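Local structure of putative lipase (Bacteroides thetaiotaomicron VPI-5482, 3BZW) at residues 70-82 / 146-158. The protein is a putative lipase of the GDSL-like (SGNH hydrolase) family and probably hydrolyses ester bonds, perhaps those of lysophospholipids. Sequence-based numbering, arbitrary orientation.
Sequences QWDDVPRQAEKLK and RINIGITQLKKLF
R146 NH1 gives Q70 OE1 a nearly straight hydrogen bond (2.7 Å, 171° at the hydrogen) that lies in the guanidinium plane; the R146 chain, extended from CG to NE (chi2 178°), carries the group out to it. A water bridges the same OE1 to R146 NH2. D72 stacks its carboxylate on the guanidinium, planes 9° apart, with CB over one face 3.6 Å from R146 NE. D72 OD1 lies well out of the guanidinium plane, so its long salt bridge to R146 NH1 is a matter of charge, with no N-H pointing at it. R146 also pairs with D100, whose carboxylate accepts from the W71 backbone N. A leucine in place of R146 would probably leave Q70 OE1 and the D72 and D100 carboxylates without their shared partner. A second water joins the carbonyls of W71 and R146. I147 CG1 makes a CH-pi contact over one face of the W71 indole, 4.1 Å from the six-membered ring centroid, while V74 CG2, from its own segment, lies over the rim of the opposite face. The CZ3 edge of W71 abuts G150 CA (4.1 Å), where any CB would clash. Further along, A78 CB packs between L154 CD2 and L157 CD1. At the far end K82 NZ bonds weakly to L157 O. Helices 74-82 and 146-157 run nearly parallel (axes 8.9 Å apart), as neighbouring helices of an alpha/beta SGNH-type fold; L154 and F158 rest on strands 91-95 and 162-166, L81 on strand 91-95, and I151 reaches helix 195-210.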
ATOM      1  N   GLN A  70      20.454  33.343   1.087  1.00  7.44           N
ATOM      2  CA  GLN A  70      19.401  32.375   0.795  1.00  7.61           C
ATOM      3  C   GLN A  70      19.029  32.418  -0.685  1.00  6.84           C
ATOM      4  O   GLN A  70      19.581  33.213  -1.446  1.00  7.36           O
ATOM      5  CB  GLN A  70      18.181  32.695   1.659  1.00  7.21           C
ATOM      6  CG  GLN A  70      18.462  32.602   3.156  1.00  8.99           C
ATOM      7  CD  GLN A  70      17.464  33.383   3.988  1.00  8.95           C
ATOM      8  OE1 GLN A  70      16.266  33.352   3.725  1.00 11.51           O
ATOM      9  NE2 GLN A  70      17.958  34.080   5.005  1.00 11.25           N
ATOM     10  N   TRP A  71      18.090  31.570  -1.095  1.00  4.30           N
ATOM     11  CA  TRP A  71      17.685  31.537  -2.494  1.00  4.71           C
ATOM     12  C   TRP A  71      17.144  32.860  -3.023  1.00  4.20           C
ATOM     13  O   TRP A  71      17.056  33.048  -4.238  1.00  5.01           O
ATOM     14  CB  TRP A  71      16.653  30.423  -2.745  1.00  3.84           C
ATOM     15  CG  TRP A  71      17.247  29.231  -3.446  1.00  3.80           C
ATOM     16  CD1 TRP A  71      17.846  28.145  -2.867  1.00  4.18           C
ATOM     17  CD2 TRP A  71      17.349  29.038  -4.862  1.00  3.95           C
ATOM     18  NE1 TRP A  71      18.317  27.288  -3.837  1.00  2.97           N
ATOM     19  CE2 TRP A  71      18.027  27.812  -5.070  1.00  4.14           C
ATOM     20  CE3 TRP A  71      16.939  29.783  -5.979  1.00  4.77           C
ATOM     21  CZ2 TRP A  71      18.300  27.315  -6.348  1.00  5.26           C
ATOM     22  CZ3 TRP A  71      17.212  29.290  -7.251  1.00  5.71           C
ATOM     23  CH2 TRP A  71      17.887  28.067  -7.425  1.00  5.25           C
ATOM     24  N   ASP A  72      16.795  33.788  -2.134  1.00  5.69           N
ATOM     25  CA  ASP A  72      16.275  35.077  -2.593  1.00  7.39           C
ATOM     26  C   ASP A  72      17.398  35.966  -3.123  1.00  6.82           C
ATOM     27  O   ASP A  72      17.144  36.997  -3.748  1.00  6.81           O
ATOM     28  CB  ASP A  72      15.516  35.797  -1.464  1.00  6.99           C
ATOM     29  CG  ASP A  72      16.400  36.137  -0.275  1.00 10.00           C
ATOM     30  OD1 ASP A  72      17.399  35.426  -0.036  1.00 11.88           O
ATOM     31  OD2 ASP A  72      16.079  37.110   0.440  1.00 10.81           O
ATOM     32  N   ASP A  73      18.638  35.545  -2.892  1.00  6.70           N
ATOM     33  CA  ASP A  73      19.804  36.306  -3.329  1.00  7.79           C
ATOM     34  C   ASP A  73      20.382  35.800  -4.654  1.00  7.10           C
ATOM     35  O   ASP A  73      21.359  36.353  -5.159  1.00  7.62           O
ATOM     36  CB  ASP A  73      20.882  36.264  -2.235  1.00  8.02           C
ATOM     37  CG  ASP A  73      21.946  37.342  -2.408  1.00 10.13           C
ATOM     38  OD1 ASP A  73      21.574  38.525  -2.586  1.00  6.46           O
ATOM     39  OD2 ASP A  73      23.152  37.008  -2.351  1.00  7.56           O
ATOM     40  N   VAL A  74      19.775  34.762  -5.225  1.00  4.79           N
ATOM     41  CA  VAL A  74      20.263  34.202  -6.486  1.00  5.90           C
ATOM     42  C   VAL A  74      20.229  35.204  -7.645  1.00  5.23           C
ATOM     43  O   VAL A  74      21.187  35.298  -8.409  1.00  4.02           O
ATOM     44  CB  VAL A  74      19.486  32.918  -6.863  1.00  4.33           C
ATOM     45  CG1 VAL A  74      19.827  32.483  -8.292  1.00  6.54           C
ATOM     46  CG2 VAL A  74      19.851  31.802  -5.883  1.00  3.23           C
ATOM     47  N   PRO A  75      19.125  35.955  -7.803  1.00  6.53           N
ATOM     48  CA  PRO A  75      19.069  36.929  -8.898  1.00  6.09           C
ATOM     49  C   PRO A  75      20.180  37.980  -8.794  1.00  6.29           C
ATOM     50  O   PRO A  75      20.819  38.316  -9.791  1.00  6.10           O
ATOM     51  CB  PRO A  75      17.676  37.541  -8.742  1.00  7.46           C
ATOM     52  CG  PRO A  75      16.872  36.374  -8.247  1.00  6.67           C
ATOM     53  CD  PRO A  75      17.792  35.783  -7.192  1.00  6.94           C
ATOM     54  N   ARG A  76      20.404  38.498  -7.588  1.00  5.40           N
ATOM     55  CA  ARG A  76      21.435  39.513  -7.377  1.00  7.42           C
ATOM     56  C   ARG A  76      22.821  38.977  -7.714  1.00  6.21           C
ATOM     57  O   ARG A  76      23.628  39.668  -8.339  1.00  5.75           O
ATOM     58  CB  ARG A  76      21.440  39.995  -5.926  1.00  8.63           C
ATOM     59  CG  ARG A  76      22.463  41.097  -5.655  1.00 12.48           C
ATOM     60  CD  ARG A  76      22.693  41.293  -4.159  1.00 15.11           C
ATOM     61  NE  ARG A  76      23.440  40.179  -3.576  1.00 14.68           N
ATOM     62  CZ  ARG A  76      24.745  39.984  -3.739  1.00 14.70           C
ATOM     63  NH1 ARG A  76      25.463  40.832  -4.465  1.00 15.43           N
ATOM     64  NH2 ARG A  76      25.332  38.932  -3.189  1.00 13.83           N
ATOM     65  N   GLN A  77      23.106  37.750  -7.291  1.00  5.47           N
ATOM     66  CA  GLN A  77      24.405  37.161  -7.581  1.00  5.15           C
ATOM     67  C   GLN A  77      24.541  36.892  -9.079  1.00  4.18           C
ATOM     68  O   GLN A  77      25.611  37.082  -9.652  1.00  5.23           O
ATOM     69  CB  GLN A  77      24.601  35.867  -6.780  1.00  3.23           C
ATOM     70  CG  GLN A  77      24.908  36.101  -5.294  1.00  3.13           C
ATOM     71  CD  GLN A  77      25.202  34.809  -4.542  1.00  4.45           C
ATOM     72  OE1 GLN A  77      25.830  33.896  -5.079  1.00  5.47           O
ATOM     73  NE2 GLN A  77      24.768  34.738  -3.284  1.00  2.46           N
ATOM     74  N   ALA A  78      23.455  36.458  -9.712  1.00  5.41           N
ATOM     75  CA  ALA A  78      23.481  36.180 -11.147  1.00  6.39           C
ATOM     76  C   ALA A  78      23.695  37.480 -11.916  1.00  7.02           C
ATOM     77  O   ALA A  78      24.433  37.519 -12.900  1.00  6.60           O
ATOM     78  CB  ALA A  78      22.174  35.525 -11.581  1.00  6.70           C
ATOM     79  N   GLU A  79      23.039  38.540 -11.459  1.00  7.99           N
ATOM     80  CA  GLU A  79      23.158  39.851 -12.095  1.00  9.39           C
ATOM     81  C   GLU A  79      24.577  40.392 -11.984  1.00  9.10           C
ATOM     82  O   GLU A  79      25.100  40.978 -12.933  1.00  8.03           O
ATOM     83  CB  GLU A  79      22.178  40.838 -11.453  1.00 11.58           C
ATOM     84  CG  GLU A  79      20.751  40.721 -11.959  1.00 18.60           C
ATOM     85  CD  GLU A  79      19.742  41.335 -11.004  1.00 23.44           C
ATOM     86  OE1 GLU A  79      20.068  42.361 -10.368  1.00 28.81           O
ATOM     87  OE2 GLU A  79      18.619  40.795 -10.899  1.00 26.55           O
ATOM     88  N   LYS A  80      25.201  40.195 -10.826  1.00  7.89           N
ATOM     89  CA  LYS A  80      26.557  40.680 -10.621  1.00  9.90           C
ATOM     90  C   LYS A  80      27.517  39.888 -11.501  1.00  8.74           C
ATOM     91  O   LYS A  80      28.463  40.443 -12.062  1.00 10.37           O
ATOM     92  CB  LYS A  80      26.955  40.563  -9.146  1.00 11.06           C
ATOM     93  CG  LYS A  80      28.154  41.424  -8.777  1.00 16.08           C
ATOM     94  CD  LYS A  80      28.461  41.382  -7.288  1.00 17.37           C
ATOM     95  CE  LYS A  80      29.623  42.310  -6.960  1.00 21.09           C
ATOM     96  NZ  LYS A  80      30.073  42.195  -5.545  1.00 22.06           N
ATOM     97  N   LEU A  81      27.266  38.590 -11.626  1.00  6.96           N
ATOM     98  CA  LEU A  81      28.093  37.730 -12.460  1.00  7.16           C
ATOM     99  C   LEU A  81      28.011  38.208 -13.909  1.00  7.48           C
ATOM    100  O   LEU A  81      29.028  38.323 -14.590  1.00  9.06           O
ATOM    101  CB  LEU A  81      27.605  36.280 -12.363  1.00  6.92           C
ATOM    102  CG  LEU A  81      28.189  35.256 -13.338  1.00  9.62           C
ATOM    103  CD1 LEU A  81      29.679  35.090 -13.094  1.00  8.47           C
ATOM    104  CD2 LEU A  81      27.467  33.926 -13.159  1.00  8.07           C
ATOM    105  N   LYS A  82      26.796  38.488 -14.372  1.00  8.35           N
ATOM    106  CA  LYS A  82      26.577  38.957 -15.741  1.00  9.44           C
ATOM    107  C   LYS A  82      27.319  40.272 -15.965  1.00 10.06           C
ATOM    108  O   LYS A  82      28.031  40.444 -16.958  1.00 11.21           O
ATOM    109  CB  LYS A  82      25.081  39.171 -15.997  1.00 11.55           C
ATOM    110  CG  LYS A  82      24.722  39.522 -17.446  1.00 14.99           C
ATOM    111  CD  LYS A  82      24.958  38.335 -18.371  1.00 16.76           C
ATOM    112  CE  LYS A  82      24.670  38.668 -19.831  1.00 19.43           C
ATOM    113  NZ  LYS A  82      23.254  39.043 -20.072  1.00 22.21           N
ATOM    114  N   ARG A 146      10.952  31.574  -4.441  1.00  5.40           N
ATOM    115  CA  ARG A 146      12.315  32.054  -4.654  1.00  5.68           C
ATOM    116  C   ARG A 146      13.013  31.261  -5.753  1.00  5.28           C
ATOM    117  O   ARG A 146      13.804  31.810  -6.522  1.00  4.54           O
ATOM    118  CB  ARG A 146      13.120  31.951  -3.356  1.00  6.03           C
ATOM    119  CG  ARG A 146      12.629  32.879  -2.261  1.00  6.96           C
ATOM    120  CD  ARG A 146      13.442  32.703  -0.988  1.00  6.51           C
ATOM    121  NE  ARG A 146      13.053  33.672   0.032  1.00  8.63           N
ATOM    122  CZ  ARG A 146      13.732  33.883   1.154  1.00 10.40           C
ATOM    123  NH1 ARG A 146      14.836  33.189   1.397  1.00 10.70           N
ATOM    124  NH2 ARG A 146      13.311  34.788   2.028  1.00 10.16           N
ATOM    125  N   ILE A 147      12.731  29.964  -5.820  1.00  5.26           N
ATOM    126  CA  ILE A 147      13.338  29.129  -6.845  1.00  5.32           C
ATOM    127  C   ILE A 147      12.770  29.527  -8.208  1.00  6.37           C
ATOM    128  O   ILE A 147      13.502  29.592  -9.197  1.00  4.46           O
ATOM    129  CB  ILE A 147      13.083  27.626  -6.567  1.00  5.30           C
ATOM    130  CG1 ILE A 147      13.859  27.202  -5.313  1.00  5.07           C
ATOM    131  CG2 ILE A 147      13.530  26.784  -7.757  1.00  5.83           C
ATOM    132  CD1 ILE A 147      13.581  25.775  -4.851  1.00  4.43           C
ATOM    133  N   ASN A 148      11.468  29.804  -8.258  1.00  5.96           N
ATOM    134  CA  ASN A 148      10.841  30.214  -9.512  1.00  5.55           C
ATOM    135  C   ASN A 148      11.489  31.504 -10.012  1.00  5.26           C
ATOM    136  O   ASN A 148      11.847  31.615 -11.186  1.00  5.08           O
ATOM    137  CB  ASN A 148       9.335  30.448  -9.329  1.00  5.18           C
ATOM    138  CG  ASN A 148       8.553  29.156  -9.182  1.00  5.92           C
ATOM    139  OD1 ASN A 148       9.002  28.086  -9.598  1.00  5.33           O
ATOM    140  ND2 ASN A 148       7.359  29.256  -8.608  1.00  5.93           N
ATOM    141  N   ILE A 149      11.632  32.476  -9.115  1.00  4.74           N
ATOM    142  CA  ILE A 149      12.245  33.759  -9.459  1.00  5.38           C
ATOM    143  C   ILE A 149      13.715  33.568  -9.850  1.00  6.19           C
ATOM    144  O   ILE A 149      14.186  34.130 -10.845  1.00  4.85           O
ATOM    145  CB  ILE A 149      12.189  34.745  -8.267  1.00  6.98           C
ATOM    146  CG1 ILE A 149      10.739  35.146  -7.986  1.00  7.59           C
ATOM    147  CG2 ILE A 149      13.055  35.968  -8.563  1.00  7.15           C
ATOM    148  CD1 ILE A 149      10.545  35.933  -6.695  1.00 10.23           C
ATOM    149  N   GLY A 150      14.428  32.771  -9.060  1.00  5.46           N
ATOM    150  CA  GLY A 150      15.838  32.526  -9.317  1.00  6.13           C
ATOM    151  C   GLY A 150      16.164  31.839 -10.631  1.00  7.09           C
ATOM    152  O   GLY A 150      17.044  32.285 -11.372  1.00  6.86           O
ATOM    153  N   ILE A 151      15.474  30.744 -10.928  1.00  5.99           N
ATOM    154  CA  ILE A 151      15.731  30.035 -12.172  1.00  6.40           C
ATOM    155  C   ILE A 151      15.301  30.882 -13.371  1.00  7.02           C
ATOM    156  O   ILE A 151      15.933  30.839 -14.427  1.00  6.80           O
ATOM    157  CB  ILE A 151      15.031  28.657 -12.186  1.00  4.95           C
ATOM    158  CG1 ILE A 151      15.640  27.770 -11.088  1.00  7.00           C
ATOM    159  CG2 ILE A 151      15.211  27.986 -13.540  1.00  5.06           C
ATOM    160  CD1 ILE A 151      15.056  26.370 -11.006  1.00  6.87           C
ATOM    161  N   THR A 152      14.238  31.663 -13.206  1.00  6.83           N
ATOM    162  CA  THR A 152      13.773  32.531 -14.282  1.00  6.61           C
ATOM    163  C   THR A 152      14.876  33.518 -14.657  1.00  7.03           C
ATOM    164  O   THR A 152      15.225  33.664 -15.832  1.00  6.33           O
ATOM    165  CB  THR A 152      12.515  33.320 -13.853  1.00  9.22           C
ATOM    166  OG1 THR A 152      11.397  32.427 -13.789  1.00  9.83           O
ATOM    167  CG2 THR A 152      12.216  34.445 -14.842  1.00 10.78           C
ATOM    168  N   GLN A 153      15.431  34.185 -13.649  1.00  7.46           N
ATOM    169  CA  GLN A 153      16.492  35.164 -13.863  1.00  7.73           C
ATOM    170  C   GLN A 153      17.762  34.516 -14.408  1.00  8.17           C
ATOM    171  O   GLN A 153      18.444  35.092 -15.256  1.00  8.29           O
ATOM    172  CB  GLN A 153      16.788  35.908 -12.558  1.00  8.46           C
ATOM    173  CG  GLN A 153      15.608  36.746 -12.077  1.00 12.60           C
ATOM    174  CD  GLN A 153      15.187  37.790 -13.104  1.00 16.53           C
ATOM    175  OE1 GLN A 153      14.003  38.105 -13.240  1.00 20.50           O
ATOM    176  NE2 GLN A 153      16.158  38.333 -13.825  1.00 17.04           N
ATOM    177  N   LEU A 154      18.083  33.319 -13.928  1.00  6.32           N
ATOM    178  CA  LEU A 154      19.270  32.625 -14.419  1.00  5.75           C
ATOM    179  C   LEU A 154      19.133  32.338 -15.913  1.00  6.08           C
ATOM    180  O   LEU A 154      20.074  32.541 -16.682  1.00  7.05           O
ATOM    181  CB  LEU A 154      19.480  31.312 -13.654  1.00  6.04           C
ATOM    182  CG  LEU A 154      20.100  31.444 -12.257  1.00  7.45           C
ATOM    183  CD1 LEU A 154      19.922  30.151 -11.472  1.00  6.73           C
ATOM    184  CD2 LEU A 154      21.578  31.796 -12.399  1.00  8.30           C
ATOM    185  N   LYS A 155      17.957  31.870 -16.322  1.00  5.31           N
ATOM    186  CA  LYS A 155      17.715  31.549 -17.724  1.00  6.02           C
ATOM    187  C   LYS A 155      17.589  32.800 -18.585  1.00  5.64           C
ATOM    188  O   LYS A 155      17.976  32.798 -19.750  1.00  8.88           O
ATOM    189  CB  LYS A 155      16.461  30.672 -17.861  1.00  7.17           C
ATOM    190  CG  LYS A 155      16.680  29.223 -17.420  1.00  5.84           C
ATOM    191  CD  LYS A 155      15.409  28.393 -17.571  1.00  3.02           C
ATOM    192  CE  LYS A 155      15.645  26.938 -17.204  1.00  4.28           C
ATOM    193  NZ  LYS A 155      16.483  26.217 -18.214  1.00  3.84           N
ATOM    194  N   LYS A 156      17.053  33.872 -18.012  1.00  6.26           N
ATOM    195  CA  LYS A 156      16.909  35.128 -18.744  1.00  6.78           C
ATOM    196  C   LYS A 156      18.274  35.764 -19.012  1.00  7.17           C
ATOM    197  O   LYS A 156      18.518  36.303 -20.093  1.00  6.15           O
ATOM    198  CB  LYS A 156      16.043  36.114 -17.950  1.00 10.21           C
ATOM    199  CG  LYS A 156      14.543  35.869 -18.046  1.00 14.02           C
ATOM    200  CD  LYS A 156      13.786  36.795 -17.101  1.00 18.40           C
ATOM    201  CE  LYS A 156      12.532  37.359 -17.745  1.00 23.60           C
ATOM    202  NZ  LYS A 156      12.863  38.258 -18.891  1.00 25.77           N
ATOM    203  N   LEU A 157      19.160  35.689 -18.024  1.00  6.93           N
ATOM    204  CA  LEU A 157      20.494  36.273 -18.141  1.00  7.31           C
ATOM    205  C   LEU A 157      21.497  35.399 -18.891  1.00  7.30           C
ATOM    206  O   LEU A 157      22.364  35.907 -19.607  1.00  6.23           O
ATOM    207  CB  LEU A 157      21.046  36.583 -16.747  1.00  7.64           C
ATOM    208  CG  LEU A 157      20.304  37.634 -15.918  1.00  9.58           C
ATOM    209  CD1 LEU A 157      20.786  37.581 -14.476  1.00 10.50           C
ATOM    210  CD2 LEU A 157      20.532  39.019 -16.510  1.00 12.22           C
ATOM    211  N   PHE A 158      21.371  34.087 -18.734  1.00  6.20           N
ATOM    212  CA  PHE A 158      22.289  33.146 -19.369  1.00  8.22           C
ATOM    213  C   PHE A 158      21.534  32.029 -20.081  1.00  8.30           C
ATOM    214  O   PHE A 158      21.747  30.851 -19.799  1.00  8.74           O
ATOM    215  CB  PHE A 158      23.200  32.545 -18.296  1.00  7.83           C
ATOM    216  CG  PHE A 158      23.918  33.573 -17.466  1.00  9.69           C
ATOM    217  CD1 PHE A 158      25.051  34.213 -17.956  1.00  9.75           C
ATOM    218  CD2 PHE A 158      23.462  33.901 -16.191  1.00 10.56           C
ATOM    219  CE1 PHE A 158      25.722  35.166 -17.188  1.00  9.74           C
ATOM    220  CE2 PHE A 158      24.125  34.853 -15.415  1.00 12.22           C
ATOM    221  CZ  PHE A 158      25.254  35.484 -15.912  1.00  9.47           C
TER
HETATM  222  O   HOH W   1      14.347  34.932   4.705  1.00 15.31           O
HETATM  223  O   HOH W   2      15.200  34.070  -6.034  1.00  6.69           O